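PDB 4C0Z: ancillary protein 2 from Streptococcus pyogenes, which forms part of the pilus tip and, through its reactive thioester bonds, one in this N-terminal domain, can bind covalently to host cell-surface targets and mediate adhesion. Local coordinates for residues 52-57 against 132-137; 22-27 against 40-45; 18-23 against 71-76. All coordinates share one frame; numbering follows the deposited sequence.

Contact 1 (52-57 against 132-137). With SPD (spermidine), chain B.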
loop_
_atom_site.group_PDB
_atom_site.type_symbol
_atom_site.label_atom_id
_atom_site.label_comp_id
_atom_site.label_asym_id
_atom_site.label_seq_id
_atom_site.Cartn_x
_atom_site.Cartn_y
_atom_site.Cartn_z
ATOM N N GLN I 52 -1.717 -20.202 5.357
ATOM C CA GLN I 52 -1.450 -18.827 5.802
ATOM C C GLN I 52 -0.753 -18.097 4.645
ATOM O O GLN I 52 0.233 -18.602 4.101
ATOM C CB GLN I 52 -0.565 -18.800 7.083
ATOM C CG GLN I 52 -0.364 -17.397 7.672
ATOM C CD GLN I 52 -1.646 -16.816 8.231
ATOM O OE1 GLN I 52 -2.348 -17.467 8.999
ATOM N NE2 GLN I 52 -1.985 -15.582 7.862
ATOM N N ALA I 53 -1.317 -16.958 4.228
ATOM C CA ALA I 53 -0.769 -16.159 3.128
ATOM C C ALA I 53 -0.390 -14.762 3.580
ATOM O O ALA I 53 -0.893 -14.271 4.590
ATOM C CB ALA I 53 -1.762 -16.081 1.979
ATOM N N TYR I 54 0.544 -14.145 2.841
ATOM C CA TYR I 54 1.017 -12.779 3.045
ATOM C C TYR I 54 1.008 -12.117 1.683
ATOM O O TYR I 54 1.285 -12.773 0.672
ATOM C CB TYR I 54 2.417 -12.756 3.699
ATOM C CG TYR I 54 2.375 -13.248 5.131
ATOM C CD1 TYR I 54 2.030 -12.390 6.172
ATOM C CD2 TYR I 54 2.575 -14.598 5.435
ATOM C CE1 TYR I 54 1.916 -12.849 7.484
ATOM C CE2 TYR I 54 2.493 -15.069 6.751
ATOM C CZ TYR I 54 2.159 -14.189 7.774
ATOM O OH TYR I 54 2.103 -14.627 9.082
ATOM N N CYS I 55 0.660 -10.835 1.646
ATOM C CA CYS I 55 0.563 -10.100 0.399
ATOM C C CYS I 55 1.818 -9.334 0.044
ATOM O O CYS I 55 2.677 -9.099 0.897
ATOM C CB CYS I 55 -0.656 -9.182 0.414
ATOM S SG CYS I 55 -0.572 -7.867 1.648
ATOM N N PHE I 56 1.884 -8.897 -1.217
ATOM C CA PHE I 56 2.888 -7.991 -1.760
ATOM C C PHE I 56 2.236 -7.121 -2.826
ATOM O O PHE I 56 1.097 -7.403 -3.187
ATOM C CB PHE I 56 4.179 -8.687 -2.187
ATOM C CG PHE I 56 4.150 -9.690 -3.305
ATOM C CD1 PHE I 56 3.779 -11.011 -3.064
ATOM C CD2 PHE I 56 4.651 -9.364 -4.558
ATOM C CE1 PHE I 56 3.857 -11.971 -4.076
ATOM C CE2 PHE I 56 4.725 -10.326 -5.572
ATOM C CZ PHE I 56 4.337 -11.624 -5.322
ATOM N N ASN I 57 2.921 -6.046 -3.299
ATOM C CA ASN I 57 2.433 -4.995 -4.212
ATOM C C ASN I 57 1.587 -4.026 -3.389
ATOM O O ASN I 57 0.354 -4.072 -3.424
ATOM C CB ASN I 57 1.644 -5.513 -5.410
ATOM C CG ASN I 57 2.328 -6.610 -6.199
ATOM O OD1 ASN I 57 1.881 -7.747 -6.225
ATOM N ND2 ASN I 57 3.392 -6.299 -6.874
ATOM N N ASN I 132 4.854 -7.200 7.810
ATOM C CA ASN I 132 5.765 -6.061 7.742
ATOM C C ASN I 132 7.176 -6.474 7.356
ATOM O O ASN I 132 7.799 -5.779 6.566
ATOM C CB ASN I 132 5.721 -5.238 9.021
ATOM C CG ASN I 132 4.642 -4.181 8.927
ATOM O OD1 ASN I 132 4.918 -3.054 8.559
ATOM N ND2 ASN I 132 3.369 -4.543 9.112
ATOM N N ALA I 133 7.644 -7.642 7.832
ATOM C CA ALA I 133 8.947 -8.194 7.461
ATOM C C ALA I 133 8.925 -8.638 5.975
ATOM O O ALA I 133 9.882 -8.379 5.242
ATOM C CB ALA I 133 9.306 -9.355 8.373
ATOM N N ILE I 134 7.815 -9.241 5.524
ATOM C CA ILE I 134 7.613 -9.627 4.117
ATOM C C ILE I 134 7.673 -8.387 3.185
ATOM O O ILE I 134 8.439 -8.393 2.212
ATOM C CB ILE I 134 6.292 -10.445 3.933
ATOM C CG1 ILE I 134 6.406 -11.888 4.571
ATOM C CG2 ILE I 134 5.840 -10.497 2.459
ATOM C CD1 ILE I 134 7.424 -12.851 3.917
ATOM N N TRP I 135 6.911 -7.325 3.518
ATOM C CA TRP I 135 6.864 -6.070 2.748
ATOM C C TRP I 135 8.219 -5.407 2.632
ATOM O O TRP I 135 8.490 -4.790 1.604
ATOM C CB TRP I 135 5.863 -5.073 3.339
ATOM C CG TRP I 135 4.431 -5.406 3.085
ATOM C CD1 TRP I 135 3.913 -6.022 1.987
ATOM C CD2 TRP I 135 3.311 -5.001 3.882
ATOM N NE1 TRP I 135 2.552 -6.085 2.084
ATOM C CE2 TRP I 135 2.152 -5.469 3.238
ATOM C CE3 TRP I 135 3.180 -4.312 5.097
ATOM C CZ2 TRP I 135 0.880 -5.279 3.764
ATOM C CZ3 TRP I 135 1.923 -4.136 5.623
ATOM C CH2 TRP I 135 0.786 -4.590 4.950
ATOM N N TYR I 136 9.069 -5.535 3.678
ATOM C CA TYR I 136 10.422 -5.000 3.678
ATOM C C TYR I 136 11.192 -5.574 2.462
ATOM O O TYR I 136 11.923 -4.845 1.798
ATOM C CB TYR I 136 11.132 -5.358 5.010
ATOM C CG TYR I 136 12.575 -4.915 5.083
ATOM C CD1 TYR I 136 12.907 -3.599 5.388
ATOM C CD2 TYR I 136 13.611 -5.813 4.864
ATOM C CE1 TYR I 136 14.237 -3.188 5.464
ATOM C CE2 TYR I 136 14.945 -5.413 4.932
ATOM C CZ TYR I 136 15.253 -4.099 5.227
ATOM O OH TYR I 136 16.559 -3.693 5.279
ATOM N N TYR I 137 10.994 -6.870 2.158
ATOM C CA TYR I 137 11.683 -7.516 1.038
ATOM C C TYR I 137 10.932 -7.424 -0.282
ATOM O O TYR I 137 11.552 -7.139 -1.302
ATOM C CB TYR I 137 12.034 -8.975 1.370
ATOM C CG TYR I 137 13.181 -9.077 2.352
ATOM C CD1 TYR I 137 14.499 -8.882 1.940
ATOM C CD2 TYR I 137 12.949 -9.305 3.706
ATOM C CE1 TYR I 137 15.554 -8.924 2.851
ATOM C CE2 TYR I 137 13.999 -9.378 4.622
ATOM C CZ TYR I 137 15.298 -9.186 4.190
ATOM O OH TYR I 137 16.311 -9.238 5.112
HETATM N N1 SPD B . -3.443 3.555 0.124
HETATM C C2 SPD B . -2.839 3.364 -1.189
HETATM C C3 SPD B . -2.534 1.875 -1.430
HETATM C C4 SPD B . -3.632 0.966 -0.905
HETATM C C5 SPD B . -3.097 -0.458 -1.016
HETATM N N6 SPD B . -3.253 -1.188 0.231
HETATM C C7 SPD B . -2.894 -2.625 0.081
HETATM C C8 SPD B . -1.503 -2.904 0.740
HETATM C C9 SPD B . -1.107 -4.401 0.548
HETATM N N10 SPD B . -1.261 -4.868 -0.834
#

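Contact 2 (22-27 against 40-45)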
loop_
_atom_site.group_PDB
_atom_site.type_symbol
_atom_site.label_atom_id
_atom_site.label_comp_id
_atom_site.label_asym_id
_atom_site.label_seq_id
_atom_site.Cartn_x
_atom_site.Cartn_y
_atom_site.Cartn_z
ATOM N N TYR I 22 -8.161 -14.709 0.018
ATOM C CA TYR I 22 -9.057 -13.816 0.758
ATOM C C TYR I 22 -8.495 -13.389 2.091
ATOM O O TYR I 22 -7.562 -13.996 2.612
ATOM C CB TYR I 22 -10.406 -14.568 1.020
ATOM C CG TYR I 22 -10.236 -15.955 1.619
ATOM C CD1 TYR I 22 -9.829 -17.032 0.829
ATOM C CD2 TYR I 22 -10.409 -16.178 2.982
ATOM C CE1 TYR I 22 -9.635 -18.298 1.373
ATOM C CE2 TYR I 22 -10.209 -17.446 3.541
ATOM C CZ TYR I 22 -9.839 -18.506 2.723
ATOM O OH TYR I 22 -9.646 -19.775 3.205
ATOM N N ASP I 23 -9.123 -12.385 2.684
ATOM C CA ASP I 23 -8.781 -11.964 4.018
ATOM C C ASP I 23 -9.831 -12.659 4.975
ATOM O O ASP I 23 -11.030 -12.404 4.859
ATOM C CB ASP I 23 -8.842 -10.418 4.118
ATOM C CG ASP I 23 -8.266 -9.847 5.407
ATOM O OD1 ASP I 23 -7.781 -10.637 6.253
ATOM O OD2 ASP I 23 -8.198 -8.616 5.525
ATOM N N SER I 24 -9.365 -13.528 5.884
ATOM C CA SER I 24 -10.224 -14.213 6.851
ATOM C C SER I 24 -10.513 -13.341 8.099
ATOM O O SER I 24 -11.358 -13.723 8.922
ATOM C CB SER I 24 -9.651 -15.572 7.244
ATOM O OG SER I 24 -8.517 -15.431 8.085
ATOM N N TYR I 25 -9.835 -12.165 8.238
ATOM C CA TYR I 25 -10.138 -11.254 9.339
ATOM C C TYR I 25 -11.378 -10.500 8.854
ATOM O O TYR I 25 -11.290 -9.454 8.216
ATOM C CB TYR I 25 -8.966 -10.291 9.650
ATOM C CG TYR I 25 -9.259 -9.438 10.868
ATOM C CD1 TYR I 25 -9.325 -10.002 12.140
ATOM C CD2 TYR I 25 -9.529 -8.080 10.742
ATOM C CE1 TYR I 25 -9.610 -9.225 13.259
ATOM C CE2 TYR I 25 -9.816 -7.294 11.855
ATOM C CZ TYR I 25 -9.838 -7.868 13.114
ATOM O OH TYR I 25 -10.141 -7.103 14.210
ATOM N N SER I 26 -12.537 -11.105 9.124
ATOM C CA SER I 26 -13.850 -10.724 8.635
ATOM C C SER I 26 -14.919 -11.191 9.663
ATOM O O SER I 26 -14.577 -11.893 10.604
ATOM C CB SER I 26 -14.058 -11.446 7.308
ATOM O OG SER I 26 -15.268 -11.084 6.678
ATOM N N LYS I 27 -16.203 -10.814 9.479
ATOM C CA LYS I 27 -17.301 -11.224 10.377
ATOM C C LYS I 27 -17.250 -12.733 10.628
ATOM O O LYS I 27 -17.141 -13.521 9.685
ATOM C CB LYS I 27 -18.684 -10.841 9.803
ATOM C CG LYS I 27 -19.100 -9.399 10.075
ATOM C CD LYS I 27 -20.493 -9.125 9.524
ATOM C CE LYS I 27 -20.949 -7.714 9.781
ATOM N NZ LYS I 27 -21.533 -7.581 11.131
ATOM N N ASN I 40 -5.685 -11.375 8.011
ATOM C CA ASN I 40 -5.359 -12.773 8.168
ATOM C C ASN I 40 -5.646 -13.415 6.828
ATOM O O ASN I 40 -6.697 -14.005 6.612
ATOM C CB ASN I 40 -6.099 -13.442 9.341
ATOM C CG ASN I 40 -5.512 -14.781 9.712
ATOM O OD1 ASN I 40 -4.782 -15.427 8.935
ATOM N ND2 ASN I 40 -5.825 -15.241 10.915
ATOM N N LEU I 41 -4.715 -13.229 5.910
ATOM C CA LEU I 41 -4.828 -13.701 4.539
ATOM C C LEU I 41 -4.635 -15.176 4.421
ATOM O O LEU I 41 -3.764 -15.765 5.077
ATOM C CB LEU I 41 -3.896 -12.929 3.589
ATOM C CG LEU I 41 -3.899 -11.400 3.717
ATOM C CD1 LEU I 41 -2.796 -10.772 2.897
ATOM C CD2 LEU I 41 -5.250 -10.809 3.381
ATOM N N LYS I 42 -5.489 -15.781 3.606
ATOM C CA LYS I 42 -5.488 -17.222 3.370
ATOM C C LYS I 42 -5.668 -17.539 1.900
ATOM O O LYS I 42 -6.234 -16.738 1.161
ATOM C CB LYS I 42 -6.631 -17.887 4.166
ATOM C CG LYS I 42 -6.196 -18.604 5.435
ATOM C CD LYS I 42 -5.897 -17.706 6.608
ATOM C CE LYS I 42 -6.176 -18.370 7.932
ATOM N NZ LYS I 42 -4.948 -18.505 8.748
ATOM N N VAL I 43 -5.197 -18.713 1.496
ATOM C CA VAL I 43 -5.411 -19.304 0.175
ATOM C C VAL I 43 -5.907 -20.721 0.399
ATOM O O VAL I 43 -5.428 -21.403 1.312
ATOM C CB VAL I 43 -4.230 -19.264 -0.847
ATOM C CG1 VAL I 43 -3.877 -17.847 -1.243
ATOM C CG2 VAL I 43 -2.997 -20.023 -0.345
ATOM N N ASN I 44 -6.883 -21.159 -0.410
ATOM C CA ASN I 44 -7.385 -22.535 -0.389
ATOM C C ASN I 44 -7.938 -22.906 -1.779
ATOM O O ASN I 44 -8.176 -22.020 -2.613
ATOM C CB ASN I 44 -8.351 -22.812 0.781
ATOM C CG ASN I 44 -9.805 -22.508 0.539
ATOM O OD1 ASN I 44 -10.180 -21.574 -0.150
ATOM N ND2 ASN I 44 -10.652 -23.259 1.177
ATOM N N LEU I 45 -8.044 -24.189 -2.059
ATOM C CA LEU I 45 -8.489 -24.705 -3.350
ATOM C C LEU I 45 -9.737 -25.584 -3.156
ATOM O O LEU I 45 -9.633 -26.694 -2.626
ATOM C CB LEU I 45 -7.316 -25.481 -3.987
ATOM C CG LEU I 45 -7.494 -26.084 -5.383
ATOM C CD1 LEU I 45 -7.436 -25.012 -6.437
ATOM C CD2 LEU I 45 -6.398 -27.068 -5.658
#

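Contact 3 (18-23 against 71-76)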
loop_
_atom_site.group_PDB
_atom_site.type_symbol
_atom_site.label_atom_id
_atom_site.label_comp_id
_atom_site.label_asym_id
_atom_site.label_seq_id
_atom_site.Cartn_x
_atom_site.Cartn_y
_atom_site.Cartn_z
ATOM N N PRO I 18 -7.189 -21.313 -10.155
ATOM C CA PRO I 18 -8.166 -22.030 -9.313
ATOM C C PRO I 18 -8.172 -21.716 -7.808
ATOM O O PRO I 18 -9.137 -22.079 -7.122
ATOM C CB PRO I 18 -7.805 -23.484 -9.574
ATOM C CG PRO I 18 -6.336 -23.453 -9.764
ATOM C CD PRO I 18 -6.021 -22.177 -10.457
ATOM N N TRP I 19 -7.097 -21.072 -7.297
ATOM C CA TRP I 19 -6.960 -20.758 -5.883
ATOM C C TRP I 19 -7.777 -19.562 -5.464
ATOM O O TRP I 19 -7.798 -18.545 -6.154
ATOM C CB TRP I 19 -5.487 -20.565 -5.497
ATOM C CG TRP I 19 -4.695 -21.838 -5.525
ATOM C CD1 TRP I 19 -4.121 -22.431 -6.618
ATOM C CD2 TRP I 19 -4.413 -22.693 -4.409
ATOM N NE1 TRP I 19 -3.502 -23.607 -6.250
ATOM C CE2 TRP I 19 -3.665 -23.793 -4.900
ATOM C CE3 TRP I 19 -4.728 -22.644 -3.036
ATOM C CZ2 TRP I 19 -3.201 -24.816 -4.061
ATOM C CZ3 TRP I 19 -4.275 -23.668 -2.210
ATOM C CH2 TRP I 19 -3.526 -24.734 -2.721
ATOM N N TYR I 20 -8.464 -19.688 -4.328
ATOM C CA TYR I 20 -9.256 -18.624 -3.738
ATOM C C TYR I 20 -8.373 -17.944 -2.678
ATOM O O TYR I 20 -7.869 -18.612 -1.781
ATOM C CB TYR I 20 -10.565 -19.209 -3.149
ATOM C CG TYR I 20 -11.402 -18.248 -2.331
ATOM C CD1 TYR I 20 -11.653 -16.950 -2.781
ATOM C CD2 TYR I 20 -12.041 -18.671 -1.167
ATOM C CE1 TYR I 20 -12.438 -16.074 -2.046
ATOM C CE2 TYR I 20 -12.827 -17.794 -0.416
ATOM C CZ TYR I 20 -13.013 -16.495 -0.858
ATOM O OH TYR I 20 -13.781 -15.624 -0.122
ATOM N N GLY I 21 -8.122 -16.648 -2.853
ATOM C CA GLY I 21 -7.311 -15.848 -1.946
ATOM C C GLY I 21 -8.193 -14.804 -1.303
ATOM O O GLY I 21 -8.925 -14.109 -1.999
ATOM N N TYR I 22 -8.161 -14.709 0.018
ATOM C CA TYR I 22 -9.057 -13.816 0.758
ATOM C C TYR I 22 -8.495 -13.389 2.091
ATOM O O TYR I 22 -7.562 -13.996 2.612
ATOM C CB TYR I 22 -10.406 -14.568 1.020
ATOM C CG TYR I 22 -10.236 -15.955 1.619
ATOM C CD1 TYR I 22 -9.829 -17.032 0.829
ATOM C CD2 TYR I 22 -10.409 -16.178 2.982
ATOM C CE1 TYR I 22 -9.635 -18.298 1.373
ATOM C CE2 TYR I 22 -10.209 -17.446 3.541
ATOM C CZ TYR I 22 -9.839 -18.506 2.723
ATOM O OH TYR I 22 -9.646 -19.775 3.205
ATOM N N ASP I 23 -9.123 -12.385 2.684
ATOM C CA ASP I 23 -8.781 -11.964 4.018
ATOM C C ASP I 23 -9.831 -12.659 4.975
ATOM O O ASP I 23 -11.030 -12.404 4.859
ATOM C CB ASP I 23 -8.842 -10.418 4.118
ATOM C CG ASP I 23 -8.266 -9.847 5.407
ATOM O OD1 ASP I 23 -7.781 -10.637 6.253
ATOM O OD2 ASP I 23 -8.198 -8.616 5.525
ATOM N N SER I 71 -14.777 -12.153 -5.042
ATOM C CA SER I 71 -13.755 -13.172 -4.814
ATOM C C SER I 71 -12.569 -12.931 -5.731
ATOM O O SER I 71 -12.746 -12.547 -6.901
ATOM C CB SER I 71 -14.321 -14.561 -5.071
ATOM O OG SER I 71 -15.290 -14.911 -4.096
ATOM N N GLN I 72 -11.345 -13.133 -5.196
ATOM C CA GLN I 72 -10.142 -13.000 -6.012
ATOM C C GLN I 72 -9.542 -14.348 -6.254
ATOM O O GLN I 72 -9.455 -15.179 -5.331
ATOM C CB GLN I 72 -9.120 -12.018 -5.449
ATOM C CG GLN I 72 -9.516 -10.575 -5.669
ATOM C CD GLN I 72 -10.472 -10.143 -4.594
ATOM O OE1 GLN I 72 -10.250 -10.397 -3.396
ATOM N NE2 GLN I 72 -11.612 -9.602 -4.999
ATOM N N TRP I 73 -9.159 -14.582 -7.522
ATOM C CA TRP I 73 -8.618 -15.867 -7.983
ATOM C C TRP I 73 -7.160 -15.794 -8.269
ATOM O O TRP I 73 -6.671 -14.776 -8.765
ATOM C CB TRP I 73 -9.422 -16.411 -9.156
ATOM C CG TRP I 73 -10.899 -16.409 -8.879
ATOM C CD1 TRP I 73 -11.814 -15.500 -9.330
ATOM C CD2 TRP I 73 -11.593 -17.242 -7.939
ATOM N NE1 TRP I 73 -13.049 -15.768 -8.797
ATOM C CE2 TRP I 73 -12.943 -16.832 -7.932
ATOM C CE3 TRP I 73 -11.206 -18.311 -7.105
ATOM C CZ2 TRP I 73 -13.917 -17.480 -7.159
ATOM C CZ3 TRP I 73 -12.173 -18.946 -6.342
ATOM C CH2 TRP I 73 -13.506 -18.518 -6.360
ATOM N N TYR I 74 -6.439 -16.877 -7.898
ATOM C CA TYR I 74 -4.977 -16.950 -7.965
ATOM C C TYR I 74 -4.436 -18.191 -8.662
ATOM O O TYR I 74 -5.054 -19.257 -8.597
ATOM C CB TYR I 74 -4.378 -16.859 -6.542
ATOM C CG TYR I 74 -4.594 -15.512 -5.886
ATOM C CD1 TYR I 74 -5.794 -15.207 -5.240
ATOM C CD2 TYR I 74 -3.598 -14.541 -5.902
ATOM C CE1 TYR I 74 -6.018 -13.941 -4.687
ATOM C CE2 TYR I 74 -3.805 -13.284 -5.335
ATOM C CZ TYR I 74 -5.013 -12.987 -4.731
ATOM O OH TYR I 74 -5.211 -11.745 -4.172
ATOM N N LYS I 75 -3.253 -18.043 -9.291
ATOM C CA LYS I 75 -2.519 -19.115 -9.963
ATOM C C LYS I 75 -1.287 -19.402 -9.072
ATOM O O LYS I 75 -0.547 -18.475 -8.725
ATOM C CB LYS I 75 -2.081 -18.644 -11.361
ATOM C CG LYS I 75 -1.238 -19.633 -12.173
ATOM C CD LYS I 75 -0.939 -19.011 -13.527
ATOM C CE LYS I 75 -0.259 -19.989 -14.454
ATOM N NZ LYS I 75 0.002 -19.383 -15.786
ATOM N N LYS I 76 -1.086 -20.667 -8.682
ATOM C CA LYS I 76 0.052 -21.069 -7.842
ATOM C C LYS I 76 1.312 -21.246 -8.710
ATOM O O LYS I 76 1.293 -21.983 -9.694
ATOM C CB LYS I 76 -0.261 -22.357 -7.050
ATOM C CG LYS I 76 0.831 -22.768 -6.050
ATOM C CD LYS I 76 0.421 -23.978 -5.234
ATOM C CE LYS I 76 1.603 -24.649 -4.565
ATOM N NZ LYS I 76 1.197 -25.645 -3.523
HETATM O O HOH W 1 -11.092 -12.650 -2.221
#

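Contact 1 (52-57 against 132-137)
Tyr54 and Cys55 meet Ile134 and Trp135 where a short strand runs beside a helix. The axes of strand 54-56 and helix 132-137 approach to 8.4 Å, and their N-to-C directions differ by only 28°. The backbones are close at Phe56 and Trp135, whose CA atoms are 6.3 Å apart. Ile134 puts CG1 4.2 Å from Tyr54 CB, while its other branch, CG2, meets the backbone oxygen of Cys55. That oxygen is also hydrogen-bonded to Gln131 NE2, one turn back on the helix.

The indole of Trp135 reaches out from the helix to the strand. Cys55 SG stands between its own backbone N and carbonyl carbon (chi1 65°), which sets it at the indole edge. It lies 3.6 Å from Trp135 CZ2, and 76° off the normal of the five-membered ring. This is an edge-on sulfur-aromatic contact. Phe56 CA also comes to the indole edge, near its plane.

Cys55 and Gln204 are the partners of the domain's isoglutamyl cysteine thioester, and Trp135 lines the spermidine pocket beside Cys55. The C9 atom of spermidine is 3.7 Å from Cys55 SG and 3.9 Å from Trp135 CZ2. Its terminal nitrogen N10 donates a hydrogen bond of 3.2 Å to Asn57 O. The ligand also bonds to Asn57 O and Lys60 O of the second subunit, and Trp135 packs on Thr59 of that subunit.

Strand 51-56 is hydrogen-bonded to strand 205-211 through Tyr54 with Leu207 and Phe56 with Asn205, and to strand 41-44 through Ala53 with Leu41. Helix 123-138 lies over it, and helix 98-108 packs behind, touching Tyr54, Ala133 and Tyr137.

Contact 2 (22-27 against 40-45)
Asp23 and Asn40 form the tight end of this contact. Asp23 CG is anti to the backbone N (chi1 -170°), which turns the carboxylate toward the start of the other segment. There OD1 takes the Asn40 N-H in an almost straight bond of 2.8 Å, nearly in line with its own C-O bond. Tyr25 N reaches the same OD1 from the opposite face of the carboxylate, 59° out of its plane, at 3.2 Å. OD2 is bonded to His39 ND1, so both carboxylate oxygens are held. Asn40 O is gripped twice as well, by Ser24 N at 2.8 Å and by Ser24 OG at 2.7 Å.

The bond from Tyr25 N makes an Asx turn, and Tyr25 is the centre of an inverse gamma turn. Together they lead the chain out of strand 19-23. That strand pairs antiparallel with strand 41-44 in the six-stranded barrel of the domain. Tyr22 and Lys42 are the hydrogen-bonded pair, with Lys42 N to Tyr22 O 2.9 Å and Tyr22 N to Lys42 O 3.0 Å. Asp23 and Leu41 are the adjoining non-hydrogen-bonded pair. Here Leu41 CD2 packs 3.7 Å from Asp23 CB, and Leu41 goes on to touch Ala53 and Cys55 of the next strand.

Tyr22 is closely packed too. Lys42 CB and O lie over one face of its ring, with CB 3.6 Å from Tyr22 CZ. The Asn44 amide plane stands at 73° to the ring, and its ND2 is hydrogen-bonded to Pro8 O and Ser48 O. Tyr22 OH is bonded to Glu50. Solvent reaches Ser24 and the Lys42 chain, which bends past Ser24 OG. Its NZ is hydrogen-bonded to Asn40 OD1 and Gln52 OE1, and Gln52 NE2 meets Asn40 OD1 in turn.

Contact 3 (18-23 against 71-76)
Tyr20 and Trp73 set their rings obliquely against each other, with planes at 44° and the centroids of the Tyr20 ring and the Trp73 six-membered ring 5.6 Å apart. Tyr20 CG is anti to the backbone N (chi1 172°), which carries the ring alongside the indole. The closest touch is Tyr20 CB on Trp73 CZ3, 3.6 Å. Tyr22 CD1 lies over one face of the Tyr20 ring, and Gln72 O is at its edge. Ser71 C lies over one face of Trp73, while Trp19 O comes to the Trp73 edge, 3.5 Å from CE3. The same oxygen lies at the edge of Tyr74. The Tyr74 ring comes up to the backbone of Gly21, with CE1 3.6 Å from Gly21 CA, a place where Gly21 has no side chain to intervene. Trp19 has Tyr74 O at its edge and an edge-to-face partner in Phe196.

Tyr20 and Trp73 lie on one face of the sheet, Trp19 and Tyr74 on the other. Between these two layers the backbones pair antiparallel. Trp19 and Tyr74 are a hydrogen-bonded pair, with Tyr74 N to Trp19 O 2.8 Å and Trp19 N to Tyr74 O 3.0 Å. Strands 19-23 and 72-78 are the first and last in the order of the six-stranded sheet, so their pairing closes it into a barrel. The axes of strands 19-23 and 72-76 run 124° apart, well short of fully opposed. Tyr20 and Trp73 are the neighbouring non-hydrogen-bonded pair.

Gly21 N gives a longer bond of 3.2 Å to Gln72 O. A water links Gly21 O with Gln72 N and also reaches Gln72 OE1, which takes a bond from Ser64 N. The extended Lys76 chain runs along the Trp19 indole, CB 3.6 Å from NE1 and CD near CZ2. Tyr74 OH is hydrogen-bonded to the backbone oxygen of Gln204, the thioester glutamine.

How the contacts relate
From the N terminus, strand 19-23 serves both contact 3 and contact 2. Contact 2 closes first, joining 22-27 to 40-45 around a short loop that has no helix or strand. Contact 1 opens next, at 52-57. Contact 3 then closes at 71-76, so the loop of contact 2 lies within its span. Contact 1 closes last, at 132-137, and therefore crosses contact 3. It follows contact 2 in series. Contacts 2 and 3 put neighbours on the two sides of strand 19-23 in the barrel. Contact 1 joins the barrel to the helical part. A backbone link from Asn44 to Tyr20 ties contact 2 to contact 3, and strands 41-44 and 51-56 are neighbours in the sheet.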